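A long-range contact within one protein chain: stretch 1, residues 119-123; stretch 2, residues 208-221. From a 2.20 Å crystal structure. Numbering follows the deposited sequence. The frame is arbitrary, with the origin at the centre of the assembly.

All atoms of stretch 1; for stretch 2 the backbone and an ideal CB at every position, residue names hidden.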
# COMPACT_ATOMS: atom_id res chain seq x y z
N LEU A 119 1.23 -25.17 -8.88
CA LEU A 119 1.43 -24.37 -7.67
C LEU A 119 0.07 -24.31 -6.95
O LEU A 119 -0.94 -23.96 -7.55
CB LEU A 119 1.88 -22.94 -8.01
CG LEU A 119 3.06 -22.81 -8.97
CD1 LEU A 119 3.45 -21.35 -9.17
CD2 LEU A 119 4.26 -23.63 -8.46
N ILE A 120 0.09 -24.64 -5.66
CA ILE A 120 -1.11 -24.71 -4.85
C ILE A 120 -0.86 -23.99 -3.54
O ILE A 120 0.06 -24.32 -2.80
CB ILE A 120 -1.48 -26.16 -4.50
CG1 ILE A 120 -1.52 -27.02 -5.77
CG2 ILE A 120 -2.83 -26.22 -3.73
CD1 ILE A 120 -1.81 -28.52 -5.52
N SER A 121 -1.70 -23.02 -3.24
CA SER A 121 -1.57 -22.32 -1.97
C SER A 121 -2.89 -21.74 -1.50
O SER A 121 -3.85 -21.67 -2.27
CB SER A 121 -0.55 -21.19 -2.11
OG SER A 121 -0.93 -20.31 -3.15
N ALA A 122 -2.89 -21.31 -0.23
CA ALA A 122 -4.04 -20.67 0.41
C ALA A 122 -3.61 -19.48 1.23
O ALA A 122 -2.61 -19.53 1.95
CB ALA A 122 -4.78 -21.67 1.33
N GLY A 123 -4.40 -18.42 1.18
CA GLY A 123 -4.13 -17.26 2.00
C GLY A 123 -2.75 -16.70 1.69
O GLY A 123 -2.43 -16.42 0.55
N UNK A 208 1.00 -23.15 2.59
CA UNK A 208 -0.12 -22.63 3.36
C UNK A 208 -0.11 -23.22 4.75
O UNK A 208 0.84 -23.91 5.13
CB UNK A 208 -1.45 -22.93 2.66
N UNK A 209 -1.17 -22.96 5.52
CA UNK A 209 -1.30 -23.46 6.90
C UNK A 209 -1.36 -24.98 6.89
O UNK A 209 -1.76 -25.56 5.87
CB UNK A 209 -2.54 -22.88 7.58
N UNK A 210 -0.98 -25.61 8.00
CA UNK A 210 -0.93 -27.06 8.10
C UNK A 210 -2.26 -27.76 7.76
O UNK A 210 -2.27 -28.79 7.08
CB UNK A 210 -0.50 -27.45 9.52
N UNK A 211 -3.39 -27.22 8.24
CA UNK A 211 -4.68 -27.86 7.97
C UNK A 211 -4.99 -27.96 6.48
O UNK A 211 -5.33 -29.02 5.97
CB UNK A 211 -5.80 -27.09 8.67
N UNK A 212 -4.84 -26.84 5.79
CA UNK A 212 -4.94 -26.84 4.33
C UNK A 212 -3.89 -27.77 3.68
O UNK A 212 -4.18 -28.53 2.74
CB UNK A 212 -4.77 -25.41 3.80
N UNK A 213 -2.66 -27.71 4.17
CA UNK A 213 -1.62 -28.57 3.59
C UNK A 213 -2.02 -30.07 3.69
O UNK A 213 -1.98 -30.81 2.71
CB UNK A 213 -0.29 -28.33 4.30
N UNK A 214 -2.43 -30.50 4.88
CA UNK A 214 -2.83 -31.89 5.09
C UNK A 214 -3.98 -32.27 4.16
O UNK A 214 -3.96 -33.32 3.51
CB UNK A 214 -3.23 -32.12 6.55
N UNK A 215 -4.97 -31.40 4.09
CA UNK A 215 -6.10 -31.59 3.19
C UNK A 215 -5.66 -31.77 1.71
O UNK A 215 -6.12 -32.69 1.02
CB UNK A 215 -7.05 -30.40 3.31
N UNK A 216 -4.75 -30.92 1.23
CA UNK A 216 -4.34 -31.02 -0.18
C UNK A 216 -3.41 -32.22 -0.45
O UNK A 216 -3.59 -32.95 -1.44
CB UNK A 216 -3.64 -29.73 -0.60
N UNK A 217 -2.44 -32.43 0.43
CA UNK A 217 -1.52 -33.55 0.27
C UNK A 217 -2.27 -34.88 0.24
O UNK A 217 -1.98 -35.70 -0.60
CB UNK A 217 -0.49 -33.55 1.40
N UNK A 218 -3.24 -35.07 1.15
CA UNK A 218 -4.08 -36.28 1.10
C UNK A 218 -4.82 -36.46 -0.23
O UNK A 218 -4.86 -37.56 -0.78
CB UNK A 218 -5.10 -36.24 2.24
N UNK A 219 -5.40 -35.39 -0.75
CA UNK A 219 -5.98 -35.46 -2.08
C UNK A 219 -4.95 -35.84 -3.16
O UNK A 219 -5.23 -36.68 -4.03
CB UNK A 219 -6.62 -34.12 -2.43
N UNK A 220 -3.77 -35.22 -3.11
CA UNK A 220 -2.74 -35.52 -4.11
C UNK A 220 -2.33 -36.99 -4.08
O UNK A 220 -2.25 -37.65 -5.11
CB UNK A 220 -1.51 -34.64 -3.88
N UNK A 221 -2.08 -37.51 -2.89
CA UNK A 221 -1.71 -38.92 -2.76
C UNK A 221 -2.82 -39.86 -3.23
O UNK A 221 -2.55 -40.84 -3.93
CB UNK A 221 -1.35 -39.23 -1.31

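Residues 119-122 form a strand, and 210-221 a helix that runs roughly antiparallel to it, at 144° between their N-to-C directions and 9.1 Å at closest approach. The side of the strand turned to the helix offers the CB of Ala122 and the branched chain of Ile120; Ser121 points its CB away. With no charge and no polar side chain offered there, apolar partners are expected.

The backbone comes nearest the strand at 208, its CA 5.3 Å from the CA of Ala122. Phi/psi of 164/-172 is an extended conformation most easily adopted without a side chain. The ideal CB would lie 3.6 Å from Ala122 N, close but not a clash, so the backbone angles are what favour glycine. The residue is Gly208, whose CA packs 4.2 Å from Ala122 O.

At 209 the CB points sideways and meets nothing of stretch 1. The position directly precedes the helix; phi is -64° and psi 156°, so serine, threonine, aspartate or proline would suit. It is Pro209, whose CD lies 4.1 Å from Ala122 O, while its O accepts a 2.9 Å hydrogen bond from the N of residue 213.

Positions 210 and 211 lie out of reach of the strand and tolerate almost anything helical. They hold Ile210 and Gly211; at the latter there is room for a CB.

At 212 the CB points toward the strand, and its ideal position is 4.5 Å from Ala122 CB. The small alanine leaves space alongside Ile120, which a long aliphatic chain or a flat ring could cover. Phe212 does so with chi1 t. Ala122 CB sits over one face, 3.6 Å from the ring centroid and 5° off the normal, a CH-pi contact; Ile120 CG2 approaches the edge, 3.7 Å from Phe212 CZ. The ring thus touches three consecutive strand residues, with Ser121 C 3.8 Å from Phe212 CZ.

The CB of 213 points sideways, so a flexible chain could turn back towards the strand. Met213 brings its end nearer, but its CE remains 5.8 Å from Ile120 O. Positions 214 and 215 are out of reach; they are Gln214 and Tyr215.

One turn beyond 212, position 216 again points toward the strand, with its ideal CB 4.8 Å from Ile120 CG2. The space is moderate and apolar, suited to valine, isoleucine, leucine or alanine. Val216 places CG1 4.0 Å from Ile120 CD1.

Positions 217, 218 and 219 again lie out of reach, and are Val217, Lys218 and Gln219.

At 220 the CB points toward the strand but has nothing of it within 5.5 Å, so a side chain must extend to make contact: leucine, methionine or isoleucine would serve. Leu220, with chi1 m and chi2 t, brings CD1 to 4.3 Å from Ile120 CD1, so that the tip of Ile120 meets both 216 and 220. Position 221, out of reach, is Leu221. No hydrogen bond crosses between the stretches.

Stretch 2, residues 208-221: GPIGFMQYVVKQLL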
# COMPACT_ATOMS: atom_id res chain seq x y z
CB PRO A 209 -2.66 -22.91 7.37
CG PRO A 209 -3.03 -21.83 6.41
CD PRO A 209 -2.33 -22.14 5.10
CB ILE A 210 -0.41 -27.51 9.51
CG1 ILE A 210 -0.20 -29.03 9.56
CG2 ILE A 210 -1.35 -27.06 10.64
CD1 ILE A 210 0.72 -29.54 8.44
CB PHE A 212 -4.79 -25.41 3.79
CG PHE A 212 -4.63 -25.32 2.28
CD1 PHE A 212 -5.75 -25.32 1.44
CD2 PHE A 212 -3.38 -25.22 1.70
CE1 PHE A 212 -5.61 -25.25 0.06
CE2 PHE A 212 -3.22 -25.15 0.31
CZ PHE A 212 -4.33 -25.16 -0.51
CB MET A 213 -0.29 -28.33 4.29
CG MET A 213 0.85 -29.18 3.77
SD MET A 213 1.33 -28.63 2.11
CE MET A 213 1.29 -26.86 2.27
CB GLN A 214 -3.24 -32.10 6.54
CG GLN A 214 -2.07 -32.12 7.51
CD GLN A 214 -1.17 -33.36 7.35
OE1 GLN A 214 -1.55 -34.48 7.71
NE2 GLN A 214 0.01 -33.16 6.83
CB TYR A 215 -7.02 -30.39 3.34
CG TYR A 215 -8.18 -30.38 2.41
CD1 TYR A 215 -9.20 -31.32 2.53
CD2 TYR A 215 -8.29 -29.41 1.44
CE1 TYR A 215 -10.29 -31.30 1.66
CE2 TYR A 215 -9.36 -29.37 0.58
CZ TYR A 215 -10.36 -30.31 0.68
OH TYR A 215 -11.40 -30.24 -0.21
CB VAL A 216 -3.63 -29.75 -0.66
CG1 VAL A 216 -3.00 -29.98 -2.04
CG2 VAL A 216 -4.61 -28.62 -0.73
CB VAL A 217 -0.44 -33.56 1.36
CG1 VAL A 217 0.31 -34.92 1.41
CG2 VAL A 217 0.54 -32.45 1.12
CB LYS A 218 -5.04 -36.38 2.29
CG LYS A 218 -4.32 -36.70 3.62
CD LYS A 218 -5.13 -36.34 4.86
CE LYS A 218 -4.37 -36.75 6.10
NZ LYS A 218 -5.02 -36.25 7.38
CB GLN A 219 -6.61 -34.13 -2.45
CG GLN A 219 -7.93 -33.82 -1.73
CD GLN A 219 -8.54 -32.57 -2.34
OE1 GLN A 219 -9.06 -32.61 -3.46
NE2 GLN A 219 -8.42 -31.45 -1.64
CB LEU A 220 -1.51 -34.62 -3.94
CG LEU A 220 -1.75 -33.16 -4.32
CD1 LEU A 220 -0.47 -32.37 -4.13
CD2 LEU A 220 -2.34 -32.99 -5.76
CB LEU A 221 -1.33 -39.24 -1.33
CG LEU A 221 -0.09 -38.52 -0.81
CD1 LEU A 221 0.09 -38.82 0.67
CD2 LEU A 221 1.11 -38.96 -1.58
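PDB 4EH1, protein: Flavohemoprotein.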